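Local coordinates for urocanate hydratase (Paenibacillus sp. Soil724D2, PDB 7NED), which probably adds water to thiourocanate, using a bound NAD+ cofactor, in the bacterial breakdown of ergothioneine, at residues Gly16-Ala21 with Leu65-Thr70; Met472-Thr477 with Thr495-Gly500; Ala299-Lys304 with Phe330-Phe335; Ser292-Val297 with Tyr324-Ala329. One frame throughout, in Å; residues are numbered along the deposited sequence.

Contact 1: residues Gly16-Ala21 with Leu65-Thr70; sequences GWRQEA and LEEDET
Arg18 and Glu67 form a salt bridge between the first turn of a helix and a turn that leads into a strand. Arg18 NH1 donates to Glu67 OE1 at 2.8 Å. The oxygen lies at the edge of the guanidinium, close to its plane, and is met on its anti side. The two flat groups are turned 67° apart, and the side chains cross at about a right angle. Glu67 CG is anti to the backbone N (chi1 -156°), where it lies 3.2 Å from Arg18 NH1. Next to this pair, Gln19 NE2 donates to the backbone Leu65 O at 2.9 Å. That bond is fairly straight, with an N-H...O angle of 158°. The turn that carries Glu67 is itself braced. Glu66 to Glu69 make a type I turn, and Glu66 N donates to Glu69 OE1 at 3.1 Å. Glu69 OE2 also forms a salt bridge with Arg541 of the second subunit. Arg18 has further partners: NE forms a salt bridge with Asp474, and NH1 also donates to Arg86 O. An alanine here in place of Arg18 would probably leave Glu67 and Asp474 without this positive partner and Arg86 O without this donor. In the N-terminal domain, the contact joins the start of helix 17-31 to the turn that follows helix 52-64 and leads into strand 69-74. Leu65 packs on Ile81 of the adjoining strand 77-83.

Contact 2: residues Met472-Thr477 with Thr495-Gly500; sequences MADLVT and TLVADG
Asp474 reaches over to the strand of Thr495 and Val497 with both backbone and side chain. Its CB lies 3.4 Å from Thr495 O. Its CG is anti to the carbonyl carbon (chi1 -72°) and rests 3.8 Å from Val497 CG2, with the two side chains at about a right angle. At the tip, OD1 accepts from Val497 N at 2.8 Å. This donor comes from above the carboxylate plane, 46° out of it. OD1 also forms a salt bridge with Arg507, and OD2 forms one with Arg18. The buried carboxylate is therefore gripped by two arginines and a backbone N-H, which would be expected to stabilise its negative charge. An alanine at Asp474 would probably leave Val497 N without its acceptor and both arginines without this counter-charge. The backbone makes a classic beta bulge: Asp474 and Leu475 both face Thr495. Thr495 O accepts from Asp474 N at 3.0 Å and from Leu475 N at 3.1 Å. Thr495 N donates back to Leu475 O. The CB atoms of Leu475 and Thr495 touch at 3.9 Å, and Leu496 CD2 sits 3.7 Å from Ala473 CA. Thr495 OG1 is hydrogen-bonded to Gln128. The two strands form an antiparallel hairpin in the large mixed sheet, with strand 91-95 flanking strand 475-480. Thr495 and Val497 pack on helix 17-31. Leu496 points to the other face, where it packs on Leu508 and Leu512 of helix 502-525.

Contact 3: residues Ala299-Lys304 with Phe330-Phe335; sequences AMLELK and FDIDIF
Leu301, on a helix, and Ile332, just after a short 3-10 segment, bring the two backbones to 7.1 Å between their CA atoms, and no direct hydrogen bond joins the segments. Ile332 carries the apolar part. Its CG1 is anti to the carbonyl carbon (chi1 -73°), and from there the extended arm ends in CD1. Leu301 CD2 lies 3.7 Å from Ile332 CG1, and the two side chains cross obliquely. Ile332 CD1 also reaches Met300 CB at 3.9 Å. Leu301 CD2 touches Asp331 CB as well, so this one methyl bridges two neighbouring residues. The contact belongs to the Rossmann-like domain. Helix 282-305 leads into strand 309-312 of its parallel sheet. A beta-alpha-beta crossover through helix 317-323 then brings the chain to the short, weakly bonded strand at about 333-334, outermost in the sheet. Met300 and Lys304 also pack on Val310 of strand 309-312, and the side chain of Met300 is about 11 Å from the bound NAD. The long chain of Lys304 runs beside Asp331, with CE 3.5 Å from Asp331 O. Its last torsion bends (chi4 58°) and sets the position of NZ. A water accepts from Lys304 NZ at 3.0 Å and from Asp333 N. It donates to Asp333 OD1 at 2.7 Å. The ammonium and the carboxylate are themselves 4.6 Å apart at Lys304 NZ and Asp333 OD1, beyond a salt bridge. Their link is thus through the water. Ile332 O is hydrogen-bonded to Arg318 of helix 317-323.

Contact 4: residues Ser292-Val297 with Tyr324-Ala329; sequences SIAVEV and YGVQNA
Ala294 sits against Tyr324 and Val326, two residues separated by a glycine whose backbone has a positive phi (109°). Gly325 is the C-prime residue of a Schellman motif that ends helix 317-323. Its N donates to Lys322 O, and Val326 N donates to Ala321 O. A side chain on this backbone would collide with the carbonyl oxygen of Tyr324, which explains the glycine. The small side chain of Ala294 meets both flanks of the turn. Its CB is 3.8 Å from Tyr324 O and 4.1 Å from Tyr324 CB. The tyrosine ring leads away from this helix, and the side chain also touches Leu260. On the other flank, Val326 CG2 lies 3.8 Å from Ala294 CB and 3.6 Å from Ala294 O. No hydrogen bond crosses between the segments. The contact is apolar packing in the Rossmann-like domain. It sets the connection from helix 317-323 to the short, weakly bonded strand at about 333-334 against the side of helix 282-305. Val326 has its two methyls on different partners. CG1 is anti to the backbone N (chi1 -178°) and touches Val297 CG1 at 4.1 Å, while CG2 serves Ala294. Val297 CG1 also meets Ala329 CB at 4.3 Å. Val326 and Ala329 are the ends of a type I turn, closed by Ala329 N donating to Val326 O at 3.2 Å. Val297 packs further on Ile317 and Ala321 of helix 317-323.

Overall arrangement
From the N terminus, contact 1 closes first, joining the start of helix 17-31 to the chain after helix 52-64 around 43 intervening residues. Contacts 4 and 3 follow in the Rossmann-like domain. Their segments alternate along the chain, so the two loops cross. Both bind helix 282-305 to the run into strand 333-334, and they touch where Leu301 meets Val326 and Asn328. Contact 2 comes last and closes a hairpin of the C-terminal domain. It returns to contact 1 through the Arg18-Asp474 salt bridge and Ala21 packed on Val497. Contacts 3 and 4 lie beyond the chain's centre; the centres of contacts 2 and 3 are about 40 Å apart. None nests inside another.

Contact 1: residues Gly16-Ala21 with Leu65-Thr70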
# COMPACT_ATOMS: atom_id res chain seq x y z
N GLY A 16 29.73 1.92 6.11
CA GLY A 16 29.76 3.22 5.48
C GLY A 16 28.84 4.19 6.19
O GLY A 16 28.10 3.82 7.11
N TRP A 17 28.88 5.44 5.76
CA TRP A 17 28.13 6.49 6.44
C TRP A 17 26.64 6.46 6.08
O TRP A 17 25.82 6.95 6.86
CB TRP A 17 28.70 7.87 6.11
CG TRP A 17 29.64 8.31 7.19
CD1 TRP A 17 31.01 8.34 7.12
CD2 TRP A 17 29.30 8.74 8.52
NE1 TRP A 17 31.54 8.77 8.33
CE2 TRP A 17 30.51 9.02 9.20
CE3 TRP A 17 28.08 8.93 9.19
CZ2 TRP A 17 30.53 9.48 10.54
CZ3 TRP A 17 28.12 9.39 10.54
CH2 TRP A 17 29.33 9.65 11.18
N ARG A 18 26.28 5.94 4.92
CA ARG A 18 24.86 5.81 4.65
C ARG A 18 24.24 4.82 5.62
O ARG A 18 23.15 5.06 6.16
CB ARG A 18 24.63 5.38 3.19
CG ARG A 18 25.12 6.43 2.22
CD ARG A 18 25.07 5.98 0.76
NE ARG A 18 23.72 5.62 0.37
CZ ARG A 18 23.43 4.93 -0.73
NH1 ARG A 18 24.40 4.53 -1.55
NH2 ARG A 18 22.16 4.64 -1.01
N GLN A 19 24.93 3.71 5.89
CA GLN A 19 24.39 2.75 6.83
C GLN A 19 24.44 3.31 8.25
O GLN A 19 23.48 3.20 9.01
CB GLN A 19 25.19 1.44 6.75
CG GLN A 19 25.26 0.79 5.34
CD GLN A 19 26.45 1.26 4.53
OE1 GLN A 19 26.77 2.45 4.50
NE2 GLN A 19 27.12 0.33 3.89
N GLU A 20 25.56 3.93 8.60
CA GLU A 20 25.69 4.51 9.94
C GLU A 20 24.58 5.54 10.20
O GLU A 20 24.07 5.65 11.33
CB GLU A 20 27.07 5.16 10.06
CG GLU A 20 27.34 5.81 11.43
CD GLU A 20 27.72 4.79 12.51
OE1 GLU A 20 28.22 3.69 12.17
OE2 GLU A 20 27.56 5.10 13.72
N ALA A 21 24.23 6.32 9.18
CA ALA A 21 23.21 7.35 9.36
C ALA A 21 21.90 6.73 9.79
O ALA A 21 21.26 7.18 10.75
CB ALA A 21 23.04 8.17 8.07
N LEU A 65 25.68 -4.36 6.68
CA LEU A 65 25.09 -4.12 5.40
C LEU A 65 25.98 -3.37 4.41
O LEU A 65 26.53 -2.40 4.73
CB LEU A 65 23.78 -3.34 5.57
CG LEU A 65 22.79 -3.21 4.43
CD1 LEU A 65 22.05 -4.52 4.21
CD2 LEU A 65 21.81 -2.12 4.78
N GLU A 66 26.07 -3.88 3.20
CA GLU A 66 26.81 -3.23 2.15
C GLU A 66 25.93 -2.25 1.42
O GLU A 66 24.70 -2.35 1.43
CB GLU A 66 27.38 -4.26 1.16
CG GLU A 66 28.17 -5.36 1.85
CD GLU A 66 29.61 -4.96 2.10
OE1 GLU A 66 30.01 -3.82 1.73
OE2 GLU A 66 30.35 -5.80 2.67
N GLU A 67 26.57 -1.30 0.74
CA GLU A 67 25.86 -0.26 0.01
C GLU A 67 24.98 -0.81 -1.10
O GLU A 67 24.00 -0.15 -1.50
CB GLU A 67 26.86 0.74 -0.56
CG GLU A 67 26.31 2.11 -0.83
CD GLU A 67 27.36 3.01 -1.45
OE1 GLU A 67 27.15 4.24 -1.52
OE2 GLU A 67 28.43 2.49 -1.85
N ASP A 68 25.29 -1.99 -1.64
CA ASP A 68 24.51 -2.58 -2.72
C ASP A 68 23.50 -3.60 -2.22
O ASP A 68 23.03 -4.44 -3.00
CB ASP A 68 25.43 -3.21 -3.76
CG ASP A 68 26.26 -4.34 -3.22
OD1 ASP A 68 26.24 -4.62 -2.00
OD2 ASP A 68 26.95 -4.96 -4.05
N GLU A 69 23.11 -3.52 -0.96
CA GLU A 69 22.14 -4.43 -0.39
C GLU A 69 20.94 -3.65 0.12
O GLU A 69 21.00 -2.43 0.36
CB GLU A 69 22.74 -5.26 0.75
CG GLU A 69 23.88 -6.18 0.22
CD GLU A 69 24.60 -6.94 1.32
OE1 GLU A 69 24.60 -6.48 2.50
OE2 GLU A 69 25.19 -8.01 0.99
N THR A 70 19.83 -4.37 0.26
CA THR A 70 18.64 -3.80 0.86
C THR A 70 18.16 -4.72 1.98
O THR A 70 17.95 -5.92 1.77
CB THR A 70 17.53 -3.61 -0.17
OG1 THR A 70 18.01 -2.75 -1.22
CG2 THR A 70 16.27 -3.01 0.49

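Contact 2: residues Met472-Thr477 with Thr495-Gly500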
# COMPACT_ATOMS: atom_id res chain seq x y z
N MET A 472 16.50 6.57 -5.85
CA MET A 472 17.80 6.38 -5.20
C MET A 472 17.81 6.83 -3.74
O MET A 472 18.87 7.19 -3.21
CB MET A 472 18.85 7.15 -5.99
CG MET A 472 18.90 6.61 -7.42
SD MET A 472 20.10 7.43 -8.48
CE MET A 472 19.34 9.00 -8.66
N ALA A 473 16.66 6.86 -3.07
CA ALA A 473 16.60 7.22 -1.67
C ALA A 473 17.32 6.16 -0.82
O ALA A 473 17.63 5.05 -1.28
CB ALA A 473 15.13 7.36 -1.24
N ASP A 474 17.60 6.51 0.43
CA ASP A 474 18.32 5.59 1.31
C ASP A 474 17.37 4.73 2.11
O ASP A 474 17.66 3.55 2.37
CB ASP A 474 19.23 6.37 2.29
CG ASP A 474 20.44 6.97 1.57
OD1 ASP A 474 20.39 8.18 1.27
OD2 ASP A 474 21.38 6.21 1.22
N LEU A 475 16.23 5.28 2.50
CA LEU A 475 15.22 4.50 3.20
C LEU A 475 13.84 4.93 2.73
O LEU A 475 13.56 6.13 2.65
CB LEU A 475 15.34 4.70 4.73
CG LEU A 475 14.37 3.93 5.65
CD1 LEU A 475 14.99 3.66 7.04
CD2 LEU A 475 13.04 4.63 5.81
N VAL A 476 12.97 3.96 2.44
CA VAL A 476 11.61 4.25 2.03
C VAL A 476 10.66 3.39 2.87
O VAL A 476 10.96 2.23 3.15
CB VAL A 476 11.41 3.97 0.51
CG1 VAL A 476 9.98 4.25 0.08
CG2 VAL A 476 12.39 4.80 -0.27
N THR A 477 9.54 3.96 3.25
CA THR A 477 8.60 3.26 4.11
C THR A 477 7.17 3.54 3.66
O THR A 477 6.87 4.63 3.16
CB THR A 477 8.78 3.67 5.58
OG1 THR A 477 7.97 2.83 6.41
CG2 THR A 477 8.39 5.16 5.83
N THR A 495 14.07 8.77 3.63
CA THR A 495 15.27 9.33 4.27
C THR A 495 16.38 9.35 3.25
O THR A 495 16.52 8.41 2.45
CB THR A 495 15.70 8.49 5.49
OG1 THR A 495 14.65 8.51 6.46
CG2 THR A 495 16.96 9.04 6.09
N LEU A 496 17.15 10.44 3.26
CA LEU A 496 18.32 10.63 2.41
C LEU A 496 19.51 10.90 3.30
O LEU A 496 19.37 11.55 4.35
CB LEU A 496 18.15 11.79 1.44
CG LEU A 496 17.10 11.50 0.35
CD1 LEU A 496 16.62 12.83 -0.23
CD2 LEU A 496 17.72 10.61 -0.76
N VAL A 497 20.68 10.42 2.89
CA VAL A 497 21.92 10.67 3.63
C VAL A 497 22.79 11.53 2.74
O VAL A 497 23.19 11.10 1.65
CB VAL A 497 22.64 9.38 4.03
CG1 VAL A 497 23.92 9.73 4.84
CG2 VAL A 497 21.71 8.46 4.80
N ALA A 498 23.06 12.74 3.18
CA ALA A 498 23.99 13.64 2.50
C ALA A 498 25.36 13.38 3.12
O ALA A 498 25.75 14.02 4.10
CB ALA A 498 23.56 15.09 2.65
N ASP A 499 26.07 12.40 2.57
CA ASP A 499 27.37 12.00 3.10
C ASP A 499 28.52 12.68 2.38
O ASP A 499 29.67 12.33 2.62
CB ASP A 499 27.53 10.46 3.05
CG ASP A 499 27.55 9.91 1.64
OD1 ASP A 499 27.44 10.69 0.67
OD2 ASP A 499 27.71 8.66 1.50
N GLY A 500 28.24 13.65 1.53
CA GLY A 500 29.28 14.38 0.86
C GLY A 500 29.69 13.87 -0.51
O GLY A 500 30.29 14.64 -1.27

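Contact 3: residues Ala299-Lys304 with Phe330-Phe335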
# COMPACT_ATOMS: atom_id res chain seq x y z
N ALA A 299 -17.63 20.47 24.63
CA ALA A 299 -17.13 21.75 25.11
C ALA A 299 -16.49 22.55 23.97
O ALA A 299 -16.74 23.75 23.82
CB ALA A 299 -16.15 21.53 26.26
N MET A 300 -15.66 21.89 23.14
CA MET A 300 -15.10 22.56 21.98
C MET A 300 -16.19 23.10 21.07
O MET A 300 -16.07 24.22 20.54
CB MET A 300 -14.19 21.58 21.22
CG MET A 300 -13.04 21.11 22.12
SD MET A 300 -11.93 19.94 21.28
CE MET A 300 -11.39 20.83 19.83
N LEU A 301 -17.23 22.35 20.87
CA LEU A 301 -18.31 22.78 20.01
C LEU A 301 -19.01 24.01 20.63
O LEU A 301 -19.33 24.92 19.95
CB LEU A 301 -19.28 21.64 19.75
CG LEU A 301 -18.91 20.59 18.71
CD1 LEU A 301 -19.78 19.38 18.85
CD2 LEU A 301 -18.95 21.13 17.31
N GLU A 302 -19.16 24.04 21.92
CA GLU A 302 -19.79 25.17 22.54
C GLU A 302 -18.88 26.39 22.42
O GLU A 302 -19.34 27.46 22.12
CB GLU A 302 -20.14 24.86 23.97
CG GLU A 302 -20.88 25.97 24.66
CD GLU A 302 -22.28 26.27 24.10
OE1 GLU A 302 -22.64 27.47 24.13
OE2 GLU A 302 -23.01 25.32 23.72
N LEU A 303 -17.58 26.19 22.63
CA LEU A 303 -16.65 27.28 22.51
C LEU A 303 -16.68 27.84 21.09
O LEU A 303 -16.61 29.02 20.89
CB LEU A 303 -15.24 26.90 22.96
CG LEU A 303 -15.08 26.55 24.45
CD1 LEU A 303 -13.75 25.91 24.78
CD2 LEU A 303 -15.43 27.69 25.39
N LYS A 304 -16.81 26.96 20.14
CA LYS A 304 -16.90 27.38 18.74
C LYS A 304 -18.10 28.28 18.51
O LYS A 304 -18.02 29.28 17.79
CB LYS A 304 -16.98 26.17 17.83
CG LYS A 304 -17.31 26.50 16.38
CD LYS A 304 -17.24 25.22 15.49
CE LYS A 304 -17.60 25.52 14.03
NZ LYS A 304 -16.68 26.55 13.51
N PHE A 330 -17.99 16.87 13.28
CA PHE A 330 -17.23 17.33 12.13
C PHE A 330 -17.64 18.73 11.67
O PHE A 330 -17.17 19.19 10.62
CB PHE A 330 -17.33 16.30 11.01
CG PHE A 330 -16.52 15.11 11.30
CD1 PHE A 330 -15.19 15.05 10.90
CD2 PHE A 330 -17.06 14.07 12.04
CE1 PHE A 330 -14.42 13.95 11.21
CE2 PHE A 330 -16.28 12.95 12.36
CZ PHE A 330 -14.96 12.89 11.93
N ASP A 331 -18.45 19.43 12.47
CA ASP A 331 -18.56 20.88 12.33
C ASP A 331 -17.23 21.57 12.64
O ASP A 331 -16.97 22.67 12.17
CB ASP A 331 -19.66 21.42 13.25
CG ASP A 331 -21.08 21.08 12.77
OD1 ASP A 331 -21.26 20.51 11.67
OD2 ASP A 331 -22.02 21.34 13.55
N ILE A 332 -16.40 20.94 13.46
CA ILE A 332 -15.10 21.49 13.82
C ILE A 332 -14.15 21.29 12.66
O ILE A 332 -14.07 20.19 12.09
CB ILE A 332 -14.58 20.81 15.10
CG1 ILE A 332 -15.38 21.31 16.30
CG2 ILE A 332 -13.14 21.19 15.34
CD1 ILE A 332 -15.10 20.52 17.55
N ASP A 333 -13.40 22.34 12.31
CA ASP A 333 -12.46 22.31 11.21
C ASP A 333 -11.32 21.36 11.49
O ASP A 333 -11.01 21.06 12.63
CB ASP A 333 -11.86 23.69 10.94
CG ASP A 333 -12.79 24.59 10.17
OD1 ASP A 333 -13.20 25.66 10.70
OD2 ASP A 333 -13.12 24.19 9.05
N ILE A 334 -10.67 20.90 10.41
CA ILE A 334 -9.42 20.17 10.50
C ILE A 334 -8.31 21.09 10.03
O ILE A 334 -8.49 21.89 9.10
CB ILE A 334 -9.46 18.87 9.65
CG1 ILE A 334 -8.14 18.08 9.75
CG2 ILE A 334 -9.78 19.18 8.18
CD1 ILE A 334 -7.83 17.50 11.17
N PHE A 335 -7.14 20.99 10.66
CA PHE A 335 -6.10 21.98 10.37
C PHE A 335 -5.59 21.92 8.94
O PHE A 335 -5.01 22.90 8.45
CB PHE A 335 -4.95 21.81 11.34
CG PHE A 335 -4.05 20.65 11.01
CD1 PHE A 335 -4.33 19.38 11.49
CD2 PHE A 335 -2.89 20.84 10.29
CE1 PHE A 335 -3.50 18.31 11.20
CE2 PHE A 335 -2.04 19.77 10.04
CZ PHE A 335 -2.35 18.52 10.48
O HOH W 1 -14.12 25.09 13.14

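Contact 4: residues Ser292-Val297 with Tyr324-Ala329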
# COMPACT_ATOMS: atom_id res chain seq x y z
N SER A 292 -15.17 10.50 27.64
CA SER A 292 -14.50 11.74 28.05
C SER A 292 -14.12 12.58 26.83
O SER A 292 -14.23 13.81 26.85
CB SER A 292 -13.27 11.45 28.89
OG SER A 292 -13.60 11.01 30.20
N ILE A 293 -13.67 11.94 25.74
CA ILE A 293 -13.43 12.68 24.51
C ILE A 293 -14.71 13.34 24.03
O ILE A 293 -14.69 14.50 23.59
CB ILE A 293 -12.83 11.75 23.44
CG1 ILE A 293 -11.35 11.45 23.76
CG2 ILE A 293 -13.07 12.34 22.05
CD1 ILE A 293 -10.80 10.31 22.90
N ALA A 294 -15.84 12.63 24.10
CA ALA A 294 -17.11 13.22 23.70
C ALA A 294 -17.42 14.49 24.52
O ALA A 294 -17.85 15.51 23.97
CB ALA A 294 -18.22 12.18 23.83
N VAL A 295 -17.21 14.43 25.83
CA VAL A 295 -17.41 15.61 26.68
C VAL A 295 -16.50 16.76 26.25
O VAL A 295 -16.91 17.93 26.20
CB VAL A 295 -17.17 15.24 28.15
CG1 VAL A 295 -17.07 16.50 28.98
CG2 VAL A 295 -18.28 14.34 28.66
N GLU A 296 -15.23 16.45 26.00
CA GLU A 296 -14.29 17.48 25.60
C GLU A 296 -14.73 18.13 24.29
O GLU A 296 -14.71 19.36 24.17
CB GLU A 296 -12.87 16.92 25.49
CG GLU A 296 -11.88 18.01 25.10
CD GLU A 296 -10.44 17.53 24.96
OE1 GLU A 296 -10.11 16.34 25.27
OE2 GLU A 296 -9.64 18.38 24.53
N VAL A 297 -15.12 17.33 23.30
CA VAL A 297 -15.48 17.92 22.01
C VAL A 297 -16.81 18.68 22.10
O VAL A 297 -17.01 19.67 21.40
CB VAL A 297 -15.53 16.83 20.93
CG1 VAL A 297 -16.13 17.39 19.65
CG2 VAL A 297 -14.15 16.25 20.70
N TYR A 324 -18.69 8.28 19.80
CA TYR A 324 -19.27 8.25 21.14
C TYR A 324 -20.40 9.25 21.29
O TYR A 324 -20.69 9.69 22.40
CB TYR A 324 -18.19 8.45 22.20
CG TYR A 324 -17.39 7.17 22.38
CD1 TYR A 324 -17.63 6.33 23.47
CD2 TYR A 324 -16.46 6.78 21.43
CE1 TYR A 324 -16.91 5.15 23.63
CE2 TYR A 324 -15.75 5.58 21.56
CZ TYR A 324 -15.98 4.77 22.66
OH TYR A 324 -15.27 3.59 22.80
N GLY A 325 -21.04 9.61 20.18
CA GLY A 325 -22.32 10.31 20.22
C GLY A 325 -22.32 11.76 19.81
O GLY A 325 -23.41 12.35 19.74
N VAL A 326 -21.18 12.39 19.53
CA VAL A 326 -21.18 13.80 19.15
C VAL A 326 -21.44 13.85 17.65
O VAL A 326 -20.54 13.78 16.82
CB VAL A 326 -19.89 14.51 19.55
CG1 VAL A 326 -19.99 15.99 19.18
CG2 VAL A 326 -19.60 14.32 21.05
N GLN A 327 -22.71 14.04 17.28
CA GLN A 327 -23.10 13.87 15.89
C GLN A 327 -22.55 14.98 15.00
O GLN A 327 -22.23 14.73 13.83
CB GLN A 327 -24.62 13.82 15.78
CG GLN A 327 -25.18 12.44 16.11
N ASN A 328 -22.45 16.21 15.51
CA ASN A 328 -21.95 17.34 14.74
C ASN A 328 -20.44 17.55 14.95
O ASN A 328 -19.92 18.63 14.66
CB ASN A 328 -22.73 18.60 15.11
CG ASN A 328 -22.81 18.81 16.59
OD1 ASN A 328 -22.85 17.85 17.37
ND2 ASN A 328 -22.85 20.09 17.01
N ALA A 329 -19.73 16.54 15.46
CA ALA A 329 -18.31 16.71 15.70
C ALA A 329 -17.58 17.24 14.48
O ALA A 329 -16.62 18.01 14.62
CB ALA A 329 -17.69 15.38 16.16